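Local coordinates for putative cell surface protein (Streptococcus pyogenes, PDB 4OFQ) that probably mediates adhesion at the streptococcal surface as the calcium-binding C-terminal region of the antigen I/II-family protein AspA, at residues T235-V240 with Y328-N333; V33-T38 with N333-K338. All coordinates share one frame; numbering follows the deposited sequence.

Contact 1: T235-V240 with Y328-N333; sequences TEYKFV and YTLYVN
Two antiparallel strands of a beta-sandwich pair here, with Y237 opposite V332, K238 opposite Y331, F239 opposite L330 and V240 opposite T329. K238 and Y331 exchange backbone bonds both ways, K238 N to Y331 O at 3.0 Å and Y331 N to K238 O at 2.8 Å, and V240 and T329 do the same. Beyond the Y237-V332 pair, where strand 323-332 turns toward 335-338, the N333 side chain continues the bonding: its OD1 accepts the amide of T235 (N to OD1 2.7 Å) and that of E236, both approaching from one face of the amide plane, while N333 N returns a bond to E236 O. The T235 hydroxyl adds only a weak bond to the same oxygen.

Y237, F239, L330 and V332 share the buried face. In L330, chi1 (-176°) sets CG anti to the backbone N and chi2 (68°) sets CD1 over the centre of the F239 ring, 3.8 Å from the centroid, as a CH-pi contact; CD1 also meets Y237 CE1 at 4.0 Å. The Y328 ring, nearly parallel to that of F239 but slid aside, brings CE2 to 3.3 Å from F239 CD2. On the other face the extended E236 side chain runs beside Y331, its OE1 3.6 Å from Y331 CB, and V240 CG2 packs on Y331 CE1. E236 OE1 is bonded to G334 N.

Strand 289-294 flanks 237-242 on its other side, F308 meets the Y237 ring edge-to-face, and L221 of strand 216-222 packs against F239 and Y328 from the facing sheet.

Contact 2: V33-T38 with N333-K338; sequences VLPNST and NGNPVK
The side-chain amide of N36 has N335 OD1 over one face, 2.9 Å above N36 CG, with N335 ND2 on that same side and N333 O in the plane at the ND2 edge. The two amides meet tip to tip, their planes 43° apart. N335 OD1 accepts the backbone amide of N36, N to OD1 3.0 Å, in the plane of its carbonyl and on a lone pair; N36 CG stands beside that backbone N (chi1 69°), which brings it under the same oxygen. From above the N36 plane, N335 ND2 gives N36 OD1 a weak, bent bond of 2.9 Å, and it also binds V332 O, which ties this amide to its own hairpin. N36 ND2 turns to the backbone of the turn and gives N333 O a nearly straight bond at 3.0 Å (173°). A water accepts from the same ND2 and donates to G334 O.

Apolar atoms border the N335 amide: L34 CB is 3.5 Å from its ND2, and P35 CB is 3.5 Å from its OD1. L34 CD1 also touches N333 CB at 3.8 Å.

S37 N bonds L34 O, closing the turn, and S37 OG accepts L34 N. The arrangement is a type I beta turn, L34 to S37, docked on the tight beta-hairpin turn at N333-G334, a mainly polar junction, edged by L34 and P35, between the two domains.

Contacts 1 and 2 have centres about 10 Å apart and share N333, the first residue of the turn between strands 323-332 and 335-338. These strands are neighbours in one antiparallel sheet and consecutive in the chain; L330 O and V337 N probably bond across them, and Y331 packs on P336. Along the sequence the order is 33-38, 235-240, 328-333, 333-338, so contact 1 is nested within the loop closed by contact 2. Contact 1 is internal to the C-terminal family region, whereas contact 2 joins that region to the preceding C2 region. One hairpin thus belongs to the sandwich and also meets the neighbouring domain, consistent with an elongated adhesin of domains in tandem.

Contact 1: T235-V240 with Y328-N333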
loop_
_atom_site.group_PDB
_atom_site.type_symbol
_atom_site.label_atom_id
_atom_site.label_comp_id
_atom_site.label_asym_id
_atom_site.label_seq_id
_atom_site.Cartn_x
_atom_site.Cartn_y
_atom_site.Cartn_z
ATOM N N THR A 235 4.941 -8.457 8.610
ATOM C CA THR A 235 5.207 -9.878 8.356
ATOM C C THR A 235 6.660 -10.164 7.940
ATOM O O THR A 235 7.121 -11.311 7.990
ATOM C CB THR A 235 4.225 -10.489 7.336
ATOM O OG1 THR A 235 4.228 -9.720 6.131
ATOM C CG2 THR A 235 2.818 -10.507 7.903
ATOM N N GLU A 236 7.372 -9.122 7.527
ATOM C CA GLU A 236 8.783 -9.261 7.134
ATOM C C GLU A 236 9.551 -7.971 7.391
ATOM O O GLU A 236 9.049 -6.883 7.103
ATOM C CB GLU A 236 8.896 -9.613 5.653
ATOM C CG GLU A 236 10.344 -9.648 5.124
ATOM C CD GLU A 236 10.427 -9.980 3.648
ATOM O OE1 GLU A 236 9.716 -9.337 2.846
ATOM O OE2 GLU A 236 11.203 -10.896 3.289
ATOM N N TYR A 237 10.766 -8.110 7.920
ATOM C CA TYR A 237 11.691 -6.989 8.138
ATOM C C TYR A 237 13.062 -7.662 8.165
ATOM O O TYR A 237 13.493 -8.221 9.185
ATOM C CB TYR A 237 11.399 -6.264 9.457
ATOM C CG TYR A 237 12.041 -4.880 9.617
ATOM C CD1 TYR A 237 13.372 -4.735 10.038
ATOM C CD2 TYR A 237 11.305 -3.728 9.390
ATOM C CE1 TYR A 237 13.958 -3.461 10.199
ATOM C CE2 TYR A 237 11.873 -2.459 9.542
ATOM C CZ TYR A 237 13.194 -2.328 9.946
ATOM O OH TYR A 237 13.717 -1.054 10.110
ATOM N N LYS A 238 13.721 -7.644 7.016
ATOM C CA LYS A 238 14.921 -8.445 6.795
ATOM C C LYS A 238 16.001 -7.628 6.102
ATOM O O LYS A 238 15.731 -6.961 5.096
ATOM C CB LYS A 238 14.558 -9.663 5.935
ATOM C CG LYS A 238 15.739 -10.579 5.613
ATOM C CD LYS A 238 15.272 -11.876 4.970
ATOM C CE LYS A 238 14.798 -11.672 3.550
ATOM N NZ LYS A 238 14.538 -13.004 2.902
ATOM N N PHE A 239 17.219 -7.688 6.641
ATOM C CA PHE A 239 18.364 -7.020 6.042
ATOM C C PHE A 239 19.086 -8.041 5.179
ATOM O O PHE A 239 19.365 -9.153 5.634
ATOM C CB PHE A 239 19.346 -6.552 7.121
ATOM C CG PHE A 239 18.781 -5.570 8.112
ATOM C CD1 PHE A 239 17.958 -5.997 9.143
ATOM C CD2 PHE A 239 19.135 -4.227 8.058
ATOM C CE1 PHE A 239 17.461 -5.105 10.082
ATOM C CE2 PHE A 239 18.650 -3.331 8.995
ATOM C CZ PHE A 239 17.803 -3.777 10.015
ATOM N N VAL A 240 19.412 -7.663 3.942
ATOM C CA VAL A 240 20.212 -8.517 3.071
ATOM C C VAL A 240 21.445 -7.750 2.561
ATOM O O VAL A 240 21.337 -6.633 2.046
ATOM C CB VAL A 240 19.386 -9.041 1.884
ATOM C CG1 VAL A 240 20.236 -9.955 1.027
ATOM C CG2 VAL A 240 18.158 -9.788 2.385
ATOM N N TYR A 328 23.134 -2.441 0.885
ATOM C CA TYR A 328 22.256 -3.456 1.452
ATOM C C TYR A 328 20.836 -3.213 1.013
ATOM O O TYR A 328 20.506 -2.128 0.534
ATOM C CB TYR A 328 22.393 -3.517 2.979
ATOM C CG TYR A 328 21.317 -2.817 3.772
ATOM C CD1 TYR A 328 21.391 -1.448 4.049
ATOM C CD2 TYR A 328 20.231 -3.536 4.276
ATOM C CE1 TYR A 328 20.386 -0.815 4.799
ATOM C CE2 TYR A 328 19.242 -2.924 5.002
ATOM C CZ TYR A 328 19.312 -1.575 5.270
ATOM O OH TYR A 328 18.295 -0.982 6.017
ATOM N N THR A 329 20.004 -4.238 1.157
ATOM C CA THR A 329 18.607 -4.125 0.794
ATOM C C THR A 329 17.787 -4.559 1.986
ATOM O O THR A 329 18.033 -5.621 2.562
ATOM C CB THR A 329 18.249 -5.018 -0.414
ATOM O OG1 THR A 329 18.952 -4.562 -1.577
ATOM C CG2 THR A 329 16.751 -4.933 -0.696
ATOM N N LEU A 330 16.825 -3.726 2.371
ATOM C CA LEU A 330 15.903 -4.077 3.435
ATOM C C LEU A 330 14.617 -4.550 2.766
ATOM O O LEU A 330 14.177 -3.971 1.777
ATOM C CB LEU A 330 15.615 -2.849 4.304
ATOM C CG LEU A 330 14.736 -3.097 5.523
ATOM C CD1 LEU A 330 15.479 -3.969 6.561
ATOM C CD2 LEU A 330 14.251 -1.770 6.135
ATOM N N TYR A 331 14.028 -5.611 3.291
ATOM C CA TYR A 331 12.737 -6.081 2.794
ATOM C C TYR A 331 11.728 -5.824 3.894
ATOM O O TYR A 331 11.851 -6.374 4.977
ATOM C CB TYR A 331 12.801 -7.568 2.449
ATOM C CG TYR A 331 13.607 -7.837 1.197
ATOM C CD1 TYR A 331 14.983 -8.004 1.260
ATOM C CD2 TYR A 331 12.994 -7.899 -0.054
ATOM C CE1 TYR A 331 15.732 -8.238 0.116
ATOM C CE2 TYR A 331 13.731 -8.128 -1.195
ATOM C CZ TYR A 331 15.098 -8.302 -1.105
ATOM O OH TYR A 331 15.842 -8.522 -2.237
ATOM N N VAL A 332 10.764 -4.943 3.638
ATOM C CA VAL A 332 9.705 -4.687 4.613
ATOM C C VAL A 332 8.394 -5.149 4.004
ATOM O O VAL A 332 7.939 -4.557 3.022
ATOM C CB VAL A 332 9.574 -3.181 4.922
ATOM C CG1 VAL A 332 8.486 -2.950 5.975
ATOM C CG2 VAL A 332 10.902 -2.625 5.399
ATOM N N ASN A 333 7.790 -6.197 4.572
ATOM C CA ASN A 333 6.581 -6.779 3.996
ATOM C C ASN A 333 6.703 -6.991 2.479
ATOM O O ASN A 333 5.831 -6.616 1.708
ATOM C CB ASN A 333 5.331 -5.948 4.353
ATOM C CG ASN A 333 4.899 -6.130 5.810
ATOM O OD1 ASN A 333 5.618 -6.717 6.610
ATOM N ND2 ASN A 333 3.716 -5.636 6.148
#

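Contact 2: V33-T38 with N333-K338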
loop_
_atom_site.group_PDB
_atom_site.type_symbol
_atom_site.label_atom_id
_atom_site.label_comp_id
_atom_site.label_asym_id
_atom_site.label_seq_id
_atom_site.Cartn_x
_atom_site.Cartn_y
_atom_site.Cartn_z
ATOM N N VAL A 33 0.041 3.067 3.651
ATOM C CA VAL A 33 0.172 1.753 3.029
ATOM C C VAL A 33 1.556 1.672 2.400
ATOM O O VAL A 33 2.309 2.643 2.439
ATOM C CB VAL A 33 -0.908 1.522 1.945
ATOM C CG1 VAL A 33 -2.297 1.599 2.563
ATOM C CG2 VAL A 33 -0.753 2.558 0.794
ATOM N N LEU A 34 1.883 0.518 1.821
ATOM C CA LEU A 34 3.200 0.256 1.244
ATOM C C LEU A 34 3.095 0.150 -0.285
ATOM O O LEU A 34 2.001 -0.061 -0.811
ATOM C CB LEU A 34 3.773 -1.040 1.852
ATOM C CG LEU A 34 3.960 -0.968 3.372
ATOM C CD1 LEU A 34 4.366 -2.320 3.951
ATOM C CD2 LEU A 34 5.016 0.082 3.694
ATOM N N PRO A 35 4.225 0.319 -1.005
ATOM C CA PRO A 35 4.211 0.295 -2.474
ATOM C C PRO A 35 3.544 -0.961 -3.075
ATOM O O PRO A 35 2.835 -0.893 -4.094
ATOM C CB PRO A 35 5.695 0.315 -2.821
ATOM C CG PRO A 35 6.322 1.103 -1.714
ATOM C CD PRO A 35 5.542 0.732 -0.478
ATOM N N ASN A 36 3.785 -2.107 -2.454
ATOM C CA ASN A 36 3.227 -3.360 -2.958
ATOM C C ASN A 36 1.874 -3.732 -2.344
ATOM O O ASN A 36 1.405 -4.852 -2.530
ATOM C CB ASN A 36 4.246 -4.511 -2.802
ATOM C CG ASN A 36 4.489 -4.904 -1.336
ATOM O OD1 ASN A 36 3.809 -4.425 -0.421
ATOM N ND2 ASN A 36 5.459 -5.795 -1.116
ATOM N N SER A 37 1.266 -2.814 -1.589
ATOM C CA SER A 37 -0.032 -3.076 -0.939
ATOM C C SER A 37 -1.152 -3.313 -1.946
ATOM O O SER A 37 -1.156 -2.737 -3.035
ATOM C CB SER A 37 -0.444 -1.913 -0.016
ATOM O OG SER A 37 0.459 -1.775 1.082
ATOM N N THR A 38 -2.096 -4.170 -1.578
ATOM C CA THR A 38 -3.329 -4.319 -2.344
ATOM C C THR A 38 -4.338 -3.461 -1.628
ATOM O O THR A 38 -4.498 -3.599 -0.422
ATOM C CB THR A 38 -3.823 -5.775 -2.330
ATOM O OG1 THR A 38 -2.829 -6.618 -2.928
ATOM C CG2 THR A 38 -5.144 -5.908 -3.106
ATOM N N ASN A 333 7.790 -6.197 4.572
ATOM C CA ASN A 333 6.581 -6.779 3.996
ATOM C C ASN A 333 6.703 -6.991 2.479
ATOM O O ASN A 333 5.831 -6.616 1.708
ATOM C CB ASN A 333 5.331 -5.948 4.353
ATOM C CG ASN A 333 4.899 -6.130 5.810
ATOM O OD1 ASN A 333 5.618 -6.717 6.610
ATOM N ND2 ASN A 333 3.716 -5.636 6.148
ATOM N N GLY A 334 7.823 -7.567 2.058
ATOM C CA GLY A 334 8.019 -7.881 0.658
ATOM C C GLY A 334 8.492 -6.740 -0.232
ATOM O O GLY A 334 8.782 -6.972 -1.409
ATOM N N ASN A 335 8.574 -5.523 0.311
ATOM C CA ASN A 335 9.067 -4.379 -0.466
ATOM C C ASN A 335 10.573 -4.270 -0.318
ATOM O O ASN A 335 11.066 -4.093 0.788
ATOM C CB ASN A 335 8.442 -3.066 0.021
ATOM C CG ASN A 335 6.932 -3.039 -0.142
ATOM O OD1 ASN A 335 6.415 -2.691 -1.208
ATOM N ND2 ASN A 335 6.220 -3.398 0.914
ATOM N N PRO A 336 11.313 -4.389 -1.425
ATOM C CA PRO A 336 12.766 -4.213 -1.319
ATOM C C PRO A 336 13.128 -2.739 -1.301
ATOM O O PRO A 336 12.618 -1.977 -2.135
ATOM C CB PRO A 336 13.293 -4.867 -2.601
ATOM C CG PRO A 336 12.169 -4.763 -3.572
ATOM C CD PRO A 336 10.894 -4.838 -2.764
ATOM N N VAL A 337 13.986 -2.345 -0.359
ATOM C CA VAL A 337 14.434 -0.966 -0.256
ATOM C C VAL A 337 15.952 -1.012 -0.343
ATOM O O VAL A 337 16.619 -1.546 0.551
ATOM C CB VAL A 337 13.988 -0.316 1.084
ATOM C CG1 VAL A 337 14.097 1.206 1.006
ATOM C CG2 VAL A 337 12.527 -0.711 1.411
ATOM N N LYS A 338 16.498 -0.490 -1.436
ATOM C CA LYS A 338 17.943 -0.536 -1.640
ATOM C C LYS A 338 18.638 0.689 -1.058
ATOM O O LYS A 338 18.230 1.823 -1.311
ATOM C CB LYS A 338 18.272 -0.677 -3.127
ATOM C CG LYS A 338 19.763 -0.705 -3.416
ATOM C CD LYS A 338 20.035 -0.778 -4.912
ATOM C CE LYS A 338 19.569 -2.101 -5.486
ATOM N NZ LYS A 338 19.852 -2.189 -6.946
HETATM O O HOH W 1 7.222 -5.818 -3.868
#